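Local coordinates for protein glutaredoxin (Populus tremula x Populus tremuloides, PDB 2E7P) that binds a glutathione-ligated [2Fe-2S] cluster between subunits and, as a glutaredoxin, probably reduces low-molecular-weight disulfides and proteins in glutathione-dependent electron transfer, at residues 28-31 with 32-35; 37-40 with 41-44; 55-58 with 59-63; 85-88 with 89-93. One frame throughout, in Å; residues are numbered along the deposited sequence.

Contact 1. Residues 28-31 with 32-35; sequences TYCG and YCNR. With FES (Fe2/s2 (inorganic) cluster), chain E; GSH (glutathione), chain H; GSH (glutathione), chain G.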
loop_
_atom_site.group_PDB
_atom_site.type_symbol
_atom_site.label_atom_id
_atom_site.label_comp_id
_atom_site.label_asym_id
_atom_site.label_seq_id
_atom_site.Cartn_x
_atom_site.Cartn_y
_atom_site.Cartn_z
ATOM N N THR C 28 -2.213 -7.110 -1.047
ATOM C CA THR C 28 -3.296 -6.643 -1.919
ATOM C C THR C 28 -3.580 -5.163 -1.681
ATOM O O THR C 28 -4.018 -4.458 -2.572
ATOM C CB THR C 28 -4.599 -7.412 -1.661
ATOM O OG1 THR C 28 -4.930 -7.303 -0.266
ATOM C CG2 THR C 28 -4.458 -8.901 -2.069
ATOM N N TYR C 29 -3.310 -4.699 -0.469
ATOM C CA TYR C 29 -3.589 -3.321 -0.104
ATOM C C TYR C 29 -2.492 -2.304 -0.481
ATOM O O TYR C 29 -2.693 -1.097 -0.283
ATOM C CB TYR C 29 -3.900 -3.247 1.401
ATOM C CG TYR C 29 -2.789 -3.781 2.273
ATOM C CD1 TYR C 29 -1.628 -3.016 2.507
ATOM C CD2 TYR C 29 -2.883 -5.054 2.849
ATOM C CE1 TYR C 29 -0.604 -3.502 3.289
ATOM C CE2 TYR C 29 -1.855 -5.562 3.651
ATOM C CZ TYR C 29 -0.725 -4.776 3.856
ATOM O OH TYR C 29 0.273 -5.276 4.631
ATOM N N CYS C 30 -1.344 -2.752 -1.017
ATOM C CA CYS C 30 -0.211 -1.849 -1.124
ATOM C C CYS C 30 -0.032 -1.226 -2.500
ATOM O O CYS C 30 0.164 -1.915 -3.487
ATOM C CB CYS C 30 1.128 -2.477 -0.656
ATOM S SG CYS C 30 2.485 -1.219 -0.442
ATOM N N GLY C 31 0.018 0.100 -2.524
ATOM C CA GLY C 31 0.260 0.870 -3.723
ATOM C C GLY C 31 1.649 0.704 -4.288
ATOM O O GLY C 31 1.820 0.757 -5.498
ATOM N N TYR C 32 2.655 0.513 -3.432
ATOM C CA TYR C 32 4.001 0.207 -3.920
ATOM C C TYR C 32 3.956 -1.090 -4.716
ATOM O O TYR C 32 4.537 -1.189 -5.797
ATOM C CB TYR C 32 5.004 0.106 -2.768
ATOM C CG TYR C 32 5.546 1.443 -2.251
ATOM C CD1 TYR C 32 5.436 2.584 -3.018
ATOM C CD2 TYR C 32 6.162 1.549 -0.989
ATOM C CE1 TYR C 32 5.909 3.806 -2.577
ATOM C CE2 TYR C 32 6.675 2.767 -0.544
ATOM C CZ TYR C 32 6.525 3.903 -1.360
ATOM O OH TYR C 32 7.005 5.165 -1.019
ATOM N N CYS C 33 3.231 -2.088 -4.207
ATOM C CA CYS C 33 3.013 -3.327 -4.987
ATOM C C CYS C 33 2.303 -3.069 -6.326
ATOM O O CYS C 33 2.738 -3.565 -7.368
ATOM C CB CYS C 33 2.271 -4.371 -4.125
ATOM S SG CYS C 33 3.291 -4.870 -2.752
ATOM N N ASN C 34 1.227 -2.285 -6.312
ATOM C CA ASN C 34 0.562 -1.869 -7.582
ATOM C C ASN C 34 1.420 -1.118 -8.597
ATOM O O ASN C 34 1.243 -1.280 -9.786
ATOM C CB ASN C 34 -0.697 -1.059 -7.274
ATOM C CG ASN C 34 -1.720 -1.889 -6.479
ATOM O OD1 ASN C 34 -1.702 -3.115 -6.555
ATOM N ND2 ASN C 34 -2.565 -1.234 -5.694
ATOM N N ARG C 35 2.334 -0.274 -8.113
ATOM C CA ARG C 35 3.293 0.440 -8.977
ATOM C C ARG C 35 4.244 -0.559 -9.698
ATOM O O ARG C 35 4.505 -0.453 -10.902
ATOM C CB ARG C 35 4.081 1.468 -8.134
ATOM C CG ARG C 35 5.143 2.343 -8.914
ATOM C CD ARG C 35 4.536 3.188 -10.039
ATOM N NE ARG C 35 5.576 3.970 -10.707
ATOM C CZ ARG C 35 5.659 4.173 -12.024
ATOM N NH1 ARG C 35 4.745 3.660 -12.844
ATOM N NH2 ARG C 35 6.679 4.890 -12.524
HETATM FE FE1 FES E . 2.358 0.187 0.546
HETATM FE FE2 FES E . 0.552 2.334 0.651
HETATM S S1 FES E . 0.912 0.794 1.208
HETATM S S2 FES E . 2.111 1.823 -0.094
HETATM N N1 GSH H . 11.791 0.713 -0.230
HETATM C CA1 GSH H . 10.798 -0.363 -0.285
HETATM C C1 GSH H . 10.484 -0.629 -1.730
HETATM O O11 GSH H . 9.869 -1.668 -2.107
HETATM O O12 GSH H . 10.894 0.231 -2.542
HETATM C CB1 GSH H . 9.570 0.024 0.555
HETATM C CG1 GSH H . 8.529 -1.113 0.671
HETATM C CD1 GSH H . 7.577 -0.890 1.816
HETATM O OE1 GSH H . 7.710 0.044 2.594
HETATM N N2 GSH H . 6.635 -1.811 1.984
HETATM C CA2 GSH H . 5.674 -1.727 3.090
HETATM C C2 GSH H . 5.645 -3.078 3.773
HETATM O O2 GSH H . 5.969 -4.130 3.186
HETATM C CB2 GSH H . 4.260 -1.362 2.533
HETATM S SG2 GSH H . 3.795 0.133 1.559
HETATM N N3 GSH H . 5.256 -3.131 5.050
HETATM C CA3 GSH H . 5.167 -4.379 5.755
HETATM C C3 GSH H . 4.014 -5.172 5.150
HETATM O O31 GSH H . 3.030 -4.603 4.616
HETATM O O32 GSH H . 4.075 -6.407 5.221
HETATM N N1 GSH G . -11.417 -3.380 -1.964
HETATM C CA1 GSH G . -11.341 -2.762 -3.288
HETATM C C1 GSH G . -12.070 -3.669 -4.231
HETATM O O11 GSH G . -12.306 -3.347 -5.417
HETATM O O12 GSH G . -12.404 -4.783 -3.788
HETATM C CB1 GSH G . -9.848 -2.690 -3.648
HETATM C CG1 GSH G . -9.483 -2.070 -5.024
HETATM C CD1 GSH G . -8.036 -1.533 -5.065
HETATM O OE1 GSH G . -7.309 -1.630 -4.086
HETATM N N2 GSH G . -7.606 -0.985 -6.206
HETATM C CA2 GSH G . -6.301 -0.363 -6.355
HETATM C C2 GSH G . -6.562 1.105 -6.526
HETATM O O2 GSH G . -7.581 1.452 -7.089
HETATM C CB2 GSH G . -5.707 -0.808 -7.674
HETATM S SG2 GSH G . -5.168 -2.525 -7.590
HETATM N N3 GSH G . -5.674 2.016 -6.102
HETATM C CA3 GSH G . -5.826 3.464 -6.249
HETATM C C3 GSH G . -5.639 3.883 -7.698
HETATM O O31 GSH G . -5.291 3.060 -8.582
HETATM O O32 GSH G . -5.828 5.073 -8.021
HETATM O O HOH W 1 -4.694 -2.070 -3.588
#
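One water ties Thr28 to Asn34 and links both to the chain G glutathione, which is bound by a neighbouring subunit. It donates to Thr28 O at 2.7 Å and to OE1 of that glutathione, also at 2.7 Å, and accepts from Asn34 ND2 at 3.1 Å. Asn34 can reach it because its CG stands anti to its own carbonyl carbon (chi1 -61°), which turns the amide back past the carbonyl of Cys30; Asn34 CG is 3.5 Å from Cys30 O. That carbonyl takes the Asn34 N-H in its plane, 3.0 Å from N to O. With an alanine here, the water would lose its donor, and the link from the Thr28 loop to the chain G glutathione would probably weaken.

On another side, Cys30 SG lies anti to its backbone N (chi1 -167°) and coordinates the iron FE1 of the [2Fe-2S] cluster together with SG2 of the chain H glutathione. Cluster sulfide S2 sits 4.0 Å above one face of the Tyr32 ring, displaced toward the rim. Tyr29 OH donates to O31 of the chain H glutathione at 2.8 Å.

This is the Cys-X-X-Cys site of the thioredoxin fold. Cys30 is the N-cap of helix 31-42, in the loop that follows strand 22-26; Cys33 packs on Val74 and Pro75, while Arg35 leans on helix 87-95.

Contact 2. Residues 37-40 with 41-44; sequences KQLL and TQVG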
loop_
_atom_site.group_PDB
_atom_site.type_symbol
_atom_site.label_atom_id
_atom_site.label_comp_id
_atom_site.label_asym_id
_atom_site.label_seq_id
_atom_site.Cartn_x
_atom_site.Cartn_y
_atom_site.Cartn_z
ATOM N N LYS C 37 3.467 -3.684 -10.388
ATOM C CA LYS C 37 2.577 -4.337 -11.341
ATOM C C LYS C 37 2.370 -3.466 -12.579
ATOM O O LYS C 37 2.353 -3.981 -13.702
ATOM C CB LYS C 37 1.227 -4.624 -10.643
ATOM C CG LYS C 37 1.309 -5.791 -9.648
ATOM C CD LYS C 37 0.140 -5.735 -8.716
ATOM C CE LYS C 37 0.327 -6.690 -7.515
ATOM N NZ LYS C 37 -0.940 -6.804 -6.767
ATOM N N GLN C 38 2.151 -2.169 -12.353
ATOM C CA GLN C 38 2.020 -1.182 -13.433
ATOM C C GLN C 38 3.250 -1.188 -14.356
ATOM O O GLN C 38 3.128 -1.256 -15.564
ATOM C CB GLN C 38 1.829 0.228 -12.850
ATOM C CG GLN C 38 1.553 1.308 -13.949
ATOM C CD GLN C 38 1.289 2.670 -13.356
ATOM O OE1 GLN C 38 1.918 3.058 -12.376
ATOM N NE2 GLN C 38 0.366 3.421 -13.965
ATOM N N LEU C 39 4.434 -1.115 -13.761
ATOM C CA LEU C 39 5.694 -1.144 -14.514
ATOM C C LEU C 39 5.910 -2.443 -15.258
ATOM O O LEU C 39 6.361 -2.429 -16.386
ATOM C CB LEU C 39 6.881 -0.862 -13.564
ATOM C CG LEU C 39 6.854 0.611 -13.136
ATOM C CD1 LEU C 39 7.768 0.900 -11.928
ATOM C CD2 LEU C 39 7.156 1.526 -14.405
ATOM N N LEU C 40 5.574 -3.575 -14.655
ATOM C CA LEU C 40 5.634 -4.857 -15.408
ATOM C C LEU C 40 4.639 -4.924 -16.569
ATOM O O LEU C 40 4.995 -5.290 -17.689
ATOM C CB LEU C 40 5.500 -6.080 -14.480
ATOM C CG LEU C 40 6.657 -6.190 -13.481
ATOM C CD1 LEU C 40 6.293 -7.208 -12.370
ATOM C CD2 LEU C 40 7.969 -6.589 -14.202
ATOM N N THR C 41 3.393 -4.554 -16.309
ATOM C CA THR C 41 2.383 -4.524 -17.371
ATOM C C THR C 41 2.808 -3.552 -18.485
ATOM O O THR C 41 2.606 -3.841 -19.660
ATOM C CB THR C 41 1.013 -4.097 -16.801
ATOM O OG1 THR C 41 0.608 -5.012 -15.777
ATOM C CG2 THR C 41 -0.092 -3.982 -17.878
ATOM N N GLN C 42 3.392 -2.411 -18.121
ATOM C CA GLN C 42 3.824 -1.420 -19.120
ATOM C C GLN C 42 4.891 -2.005 -20.050
ATOM O O GLN C 42 4.852 -1.796 -21.252
ATOM C CB GLN C 42 4.348 -0.148 -18.452
ATOM C CG GLN C 42 4.929 0.896 -19.456
ATOM C CD GLN C 42 5.483 2.123 -18.763
ATOM O OE1 GLN C 42 6.052 2.024 -17.672
ATOM N NE2 GLN C 42 5.312 3.275 -19.367
ATOM N N VAL C 43 5.813 -2.791 -19.497
ATOM C CA VAL C 43 6.851 -3.395 -20.318
ATOM C C VAL C 43 6.347 -4.700 -21.028
ATOM O O VAL C 43 7.104 -5.358 -21.728
ATOM C CB VAL C 43 8.146 -3.564 -19.485
ATOM C CG1 VAL C 43 8.003 -4.720 -18.507
ATOM C CG2 VAL C 43 9.405 -3.747 -20.376
ATOM N N GLY C 44 5.058 -5.019 -20.892
ATOM C CA GLY C 44 4.479 -6.230 -21.485
ATOM C C GLY C 44 4.913 -7.580 -20.905
ATOM O O GLY C 44 4.844 -8.609 -21.582
HETATM O O HOH W 2 8.017 -0.416 -17.328
#
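Gln42 runs alongside Leu39, both side chains pointing the same way one helical turn apart. Its CB rests 3.3 Å from Gln38 O, the carbonyl that also accepts Gln42 N. CG is anti to the backbone N (chi1 175°) and the chain continues extended, bringing OE1 within 3.5 Å of Leu39 CD2. At the tip, OE1 also accepts from a water at 3.2 Å; the same water donates to Leu39 O at 2.8 Å, a carbonyl that already receives Val43 N.

Thr41 grips the preceding turn differently. Its N and OG1 both bond to Lys37 O, each at 2.9 Å, and they arrive from opposite faces of the carbonyl plane, OG1 well above it. The hydroxyl has a further partner in Tyr47 OH, while Lys37 itself reaches away to a salt bridge with Glu51. Past Val43, whose CG1 touches Leu40 O at 3.2 Å, Gly44 takes a positive phi (69°) and ends helix 31-42 in a Schellman motif.

The chemistry is that of a helix C-terminus. The hydroxyl and the water act as second donors to carbonyls that already hold their backbone N-H: Lys37 O takes Thr41 OG1 as well as Thr41 N, and Leu39 O the water as well as Val43 N.

Contact 3. Residues 55-58 with 59-63; sequences LSDG and SQLQS. With GSH (glutathione), chain H.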
loop_
_atom_site.group_PDB
_atom_site.type_symbol
_atom_site.label_atom_id
_atom_site.label_comp_id
_atom_site.label_asym_id
_atom_site.label_seq_id
_atom_site.Cartn_x
_atom_site.Cartn_y
_atom_site.Cartn_z
ATOM N N LEU C 55 -2.662 -15.572 2.082
ATOM C CA LEU C 55 -2.180 -16.895 2.414
ATOM C C LEU C 55 -2.186 -17.063 3.934
ATOM O O LEU C 55 -1.805 -16.138 4.633
ATOM C CB LEU C 55 -0.772 -17.079 1.859
ATOM C CG LEU C 55 -0.623 -16.966 0.330
ATOM C CD1 LEU C 55 0.838 -17.064 -0.004
ATOM C CD2 LEU C 55 -1.415 -18.045 -0.428
ATOM N N SER C 56 -2.598 -18.228 4.443
ATOM C CA SER C 56 -2.559 -18.464 5.892
ATOM C C SER C 56 -1.136 -18.460 6.447
ATOM O O SER C 56 -0.913 -18.017 7.566
ATOM C CB SER C 56 -3.277 -19.777 6.289
ATOM O OG SER C 56 -2.799 -20.873 5.517
ATOM N N ASP C 57 -0.175 -18.933 5.664
ATOM C CA ASP C 57 1.223 -18.890 6.078
ATOM C C ASP C 57 1.974 -17.637 5.537
ATOM O O ASP C 57 3.205 -17.621 5.454
ATOM C CB ASP C 57 1.910 -20.170 5.611
ATOM C CG ASP C 57 1.862 -20.316 4.122
ATOM O OD1 ASP C 57 0.931 -19.728 3.513
ATOM O OD2 ASP C 57 2.750 -20.994 3.571
ATOM N N GLY C 58 1.220 -16.592 5.183
ATOM C CA GLY C 58 1.810 -15.373 4.595
ATOM C C GLY C 58 2.890 -14.773 5.463
ATOM O O GLY C 58 3.960 -14.426 4.995
ATOM N N SER C 59 2.591 -14.689 6.749
ATOM C CA SER C 59 3.483 -14.162 7.771
ATOM C C SER C 59 4.818 -14.907 7.742
ATOM O O SER C 59 5.887 -14.309 7.699
ATOM C CB SER C 59 2.809 -14.395 9.130
ATOM O OG SER C 59 2.882 -13.238 9.918
ATOM N N GLN C 60 4.740 -16.235 7.770
ATOM C CA GLN C 60 5.935 -17.082 7.825
ATOM C C GLN C 60 6.746 -17.002 6.531
ATOM O O GLN C 60 7.980 -17.028 6.563
ATOM C CB GLN C 60 5.545 -18.541 8.120
ATOM C CG GLN C 60 4.828 -18.745 9.454
ATOM C CD GLN C 60 3.305 -18.636 9.347
ATOM O OE1 GLN C 60 2.752 -17.611 8.916
ATOM N NE2 GLN C 60 2.618 -19.703 9.756
ATOM N N LEU C 61 6.040 -16.924 5.397
ATOM C CA LEU C 61 6.675 -16.733 4.095
ATOM C C LEU C 61 7.433 -15.426 4.024
ATOM O O LEU C 61 8.548 -15.383 3.498
ATOM C CB LEU C 61 5.624 -16.763 3.004
ATOM C CG LEU C 61 5.510 -17.937 2.029
ATOM C CD1 LEU C 61 6.094 -19.267 2.507
ATOM C CD2 LEU C 61 4.057 -18.088 1.517
ATOM N N GLN C 62 6.833 -14.371 4.579
ATOM C CA GLN C 62 7.446 -13.045 4.621
ATOM C C GLN C 62 8.712 -13.006 5.461
ATOM O O GLN C 62 9.717 -12.466 5.014
ATOM C CB GLN C 62 6.469 -11.993 5.126
ATOM C CG GLN C 62 6.933 -10.523 4.799
ATOM C CD GLN C 62 5.796 -9.532 4.904
ATOM O OE1 GLN C 62 4.643 -9.920 4.848
ATOM N NE2 GLN C 62 6.112 -8.241 5.042
ATOM N N SER C 63 8.683 -13.592 6.665
ATOM C CA SER C 63 9.897 -13.623 7.481
ATOM C C SER C 63 10.971 -14.540 6.879
ATOM O O SER C 63 12.156 -14.202 6.905
ATOM C CB SER C 63 9.609 -13.890 8.979
ATOM O OG SER C 63 9.104 -15.180 9.162
HETATM N N1 GSH H . 11.791 0.713 -0.230
HETATM C CA1 GSH H . 10.798 -0.363 -0.285
HETATM C C1 GSH H . 10.484 -0.629 -1.730
HETATM O O11 GSH H . 9.869 -1.668 -2.107
HETATM O O12 GSH H . 10.894 0.231 -2.542
HETATM C CB1 GSH H . 9.570 0.024 0.555
HETATM C CG1 GSH H . 8.529 -1.113 0.671
HETATM C CD1 GSH H . 7.577 -0.890 1.816
HETATM O OE1 GSH H . 7.710 0.044 2.594
HETATM N N2 GSH H . 6.635 -1.811 1.984
HETATM C CA2 GSH H . 5.674 -1.727 3.090
HETATM C C2 GSH H . 5.645 -3.078 3.773
HETATM O O2 GSH H . 5.969 -4.130 3.186
HETATM C CB2 GSH H . 4.260 -1.362 2.533
HETATM S SG2 GSH H . 3.795 0.133 1.559
HETATM N N3 GSH H . 5.256 -3.131 5.050
HETATM C CA3 GSH H . 5.167 -4.379 5.755
HETATM C C3 GSH H . 4.014 -5.172 5.150
HETATM O O31 GSH H . 3.030 -4.603 4.616
HETATM O O32 GSH H . 4.075 -6.407 5.221
#
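A type I beta turn from Leu55 to Gly58 leads straight into helix 58-69, and the first helical bonds span the junction: Leu61 N gives its hydrogen to Asp57 O at 2.9 Å, nearly along the C=O axis, and Gln62 N bonds to Gly58 O. Asp57 occupies the N-cap, yet its carboxylate makes no capping bond. Its CG instead stands between the backbone N and the carbonyl carbon (chi1 60°), which sets OD2 against Leu61 CD2 at 3.8 Å and lets it form a salt bridge with Lys12. Without this carboxylate, as with an alanine here, Lys12 would probably be left without its counter-charge and part of the Leu61 methyls uncovered. Leu55 meets the same leucine, with its CD1 3.7 Å from Leu61 CD2. Gln60 bends at chi2 and folds back on the turn, so that its OE1 comes to 3.5 Å from Asp57 CA.

Gln62, extended beyond CG, reaches the glycyl carboxylate of the chain H glutathione: NE2 donates to O32 at 2.7 Å in an almost straight bond (177°). The same NE2 bonds to Gly72 O. The turn follows strand 48-51 through Leu52, which touches both Leu61 and Gln62, and Leu61 packs on Lys12 and Leu16 of helix 3-18.

Contact 4. Residues 85-88 with 89-93; sequences GGCD and TVVEK. With GSH (glutathione), chain H.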
loop_
_atom_site.group_PDB
_atom_site.type_symbol
_atom_site.label_atom_id
_atom_site.label_comp_id
_atom_site.label_asym_id
_atom_site.label_seq_id
_atom_site.Cartn_x
_atom_site.Cartn_y
_atom_site.Cartn_z
ATOM N N GLY C 85 14.648 -6.731 -6.227
ATOM C CA GLY C 85 14.558 -5.747 -5.186
ATOM C C GLY C 85 13.089 -5.409 -4.987
ATOM O O GLY C 85 12.213 -6.249 -5.177
ATOM N N GLY C 86 12.828 -4.169 -4.613
ATOM C CA GLY C 86 11.493 -3.712 -4.302
ATOM C C GLY C 86 10.966 -2.772 -5.361
ATOM O O GLY C 86 11.381 -2.838 -6.520
ATOM N N CYS C 87 10.041 -1.902 -4.961
ATOM C CA CYS C 87 9.449 -0.913 -5.875
ATOM C C CYS C 87 10.502 0.101 -6.349
ATOM O O CYS C 87 10.663 0.311 -7.535
ATOM C CB CYS C 87 8.286 -0.193 -5.181
ATOM S SG CYS C 87 7.387 0.918 -6.251
ATOM N N ASP C 88 11.245 0.698 -5.422
ATOM C CA ASP C 88 12.289 1.633 -5.809
ATOM C C ASP C 88 13.205 0.999 -6.853
ATOM O O ASP C 88 13.490 1.622 -7.870
ATOM C CB ASP C 88 13.117 2.126 -4.615
ATOM C CG ASP C 88 12.344 3.055 -3.721
ATOM O OD1 ASP C 88 11.255 3.543 -4.100
ATOM O OD2 ASP C 88 12.808 3.301 -2.590
ATOM N N THR C 89 13.658 -0.237 -6.600
ATOM C CA THR C 89 14.477 -0.950 -7.581
ATOM C C THR C 89 13.817 -1.035 -8.955
ATOM O O THR C 89 14.474 -0.733 -9.992
ATOM C CB THR C 89 14.858 -2.379 -7.130
ATOM O OG1 THR C 89 15.361 -2.344 -5.787
ATOM C CG2 THR C 89 15.938 -2.931 -8.045
ATOM N N VAL C 90 12.553 -1.481 -8.993
ATOM C CA VAL C 90 11.886 -1.677 -10.283
ATOM C C VAL C 90 11.704 -0.347 -11.049
ATOM O O VAL C 90 11.882 -0.299 -12.284
ATOM C CB VAL C 90 10.525 -2.448 -10.181
ATOM C CG1 VAL C 90 9.866 -2.555 -11.565
ATOM C CG2 VAL C 90 10.745 -3.830 -9.627
ATOM N N VAL C 91 11.338 0.704 -10.315
ATOM C CA VAL C 91 11.207 2.056 -10.892
ATOM C C VAL C 91 12.558 2.451 -11.518
ATOM O O VAL C 91 12.613 2.865 -12.667
ATOM C CB VAL C 91 10.777 3.107 -9.817
ATOM C CG1 VAL C 91 10.914 4.556 -10.361
ATOM C CG2 VAL C 91 9.325 2.876 -9.326
ATOM N N GLU C 92 13.641 2.296 -10.770
ATOM C CA GLU C 92 14.996 2.574 -11.300
ATOM C C GLU C 92 15.388 1.789 -12.573
ATOM O O GLU C 92 15.931 2.364 -13.531
ATOM C CB GLU C 92 16.016 2.330 -10.203
ATOM C CG GLU C 92 17.323 3.078 -10.351
ATOM C CD GLU C 92 18.197 2.881 -9.103
ATOM O OE1 GLU C 92 18.389 3.862 -8.295
ATOM O OE2 GLU C 92 18.657 1.724 -8.921
ATOM N N LYS C 93 15.123 0.487 -12.587
ATOM C CA LYS C 93 15.327 -0.341 -13.797
ATOM C C LYS C 93 14.538 0.155 -15.021
ATOM O O LYS C 93 15.056 0.224 -16.160
ATOM C CB LYS C 93 14.973 -1.809 -13.516
ATOM C CG LYS C 93 15.811 -2.418 -12.346
ATOM C CD LYS C 93 17.272 -2.567 -12.734
ATOM C CE LYS C 93 18.049 -3.505 -11.766
ATOM N NZ LYS C 93 19.461 -3.020 -11.607
HETATM N N1 GSH H . 11.791 0.713 -0.230
HETATM C CA1 GSH H . 10.798 -0.363 -0.285
HETATM C C1 GSH H . 10.484 -0.629 -1.730
HETATM O O11 GSH H . 9.869 -1.668 -2.107
HETATM O O12 GSH H . 10.894 0.231 -2.542
HETATM C CB1 GSH H . 9.570 0.024 0.555
HETATM C CG1 GSH H . 8.529 -1.113 0.671
HETATM C CD1 GSH H . 7.577 -0.890 1.816
HETATM O OE1 GSH H . 7.710 0.044 2.594
HETATM N N2 GSH H . 6.635 -1.811 1.984
HETATM C CA2 GSH H . 5.674 -1.727 3.090
HETATM C C2 GSH H . 5.645 -3.078 3.773
HETATM O O2 GSH H . 5.969 -4.130 3.186
HETATM C CB2 GSH H . 4.260 -1.362 2.533
HETATM S SG2 GSH H . 3.795 0.133 1.559
HETATM N N3 GSH H . 5.256 -3.131 5.050
HETATM C CA3 GSH H . 5.167 -4.379 5.755
HETATM C C3 GSH H . 4.014 -5.172 5.150
HETATM O O31 GSH H . 3.030 -4.603 4.616
HETATM O O32 GSH H . 4.075 -6.407 5.221
HETATM O O HOH W 3 13.430 -1.235 -3.949
#
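Backbone hydrogen bonds join Gly86, Cys87 and Asp88 to the next turn of helix 87-95. Val91 N meets Cys87 O at 2.9 Å and almost head-on (176°), while Val90 N bonds to the carbonyl of Gly86, the N-cap, and Glu92 N to that of Asp88.

Amides at the start of the helix turn to the chain H glutathione. Cys87 N donates to glutathione O11 at 2.9 Å. Asp88 N donates to glutathione O12, likewise at 2.9 Å and nearly straight (175°). Each oxygen of the alpha-carboxylate of the gamma-glutamyl residue thus has its own N-H. A water extends the set: it accepts from Thr89 N at 2.8 Å and weakly from Gly86 N, and it donates to O12.

Steric fit involves the two glycines. Thr89 holds OG1 anti to its carbonyl carbon (chi1 -48°), which lays the hydroxyl over the glycine pair, 3.5 Å from Gly85 CA; a side chain on Gly85 would collide with it. On Gly86, a beta carbon would run into glutathione O11.

Apolar contact is slight: Cys87 SG lies 4.1 Å from Val91 CG2, on the face packed against helix 31-42. The Asp88 carboxylate has a long, weak ion pair with Arg35 of the second subunit.

Successive backbone N-H groups at a helix N-terminus, where the helix dipole probably favours an anion, form the site for the gamma-glutamyl alpha-carboxylate in this glutaredoxin, a thioredoxin-fold protein.

Contact 1 is the buried one, where cluster, glutathione and protein meet; contacts 2, 3 and 4 are partly buried, each with residues exposed. Contacts 1 and 2 share helix 31-42, the first at its redox-active start and the second at its end. Contact 4 packs on both, through Cys87 against Arg35 and through Val90 and Val91 against Leu39. Contact 3, about 26 Å from contact 2 between centres, lies across the chain. The chain H glutathione meets contact 1 through a shared cluster iron and a tyrosine hydroxyl, contact 3 through a glutamine amide and contact 4 through N-H groups at a helix start, whereas contact 2 finishes its helix without touching it.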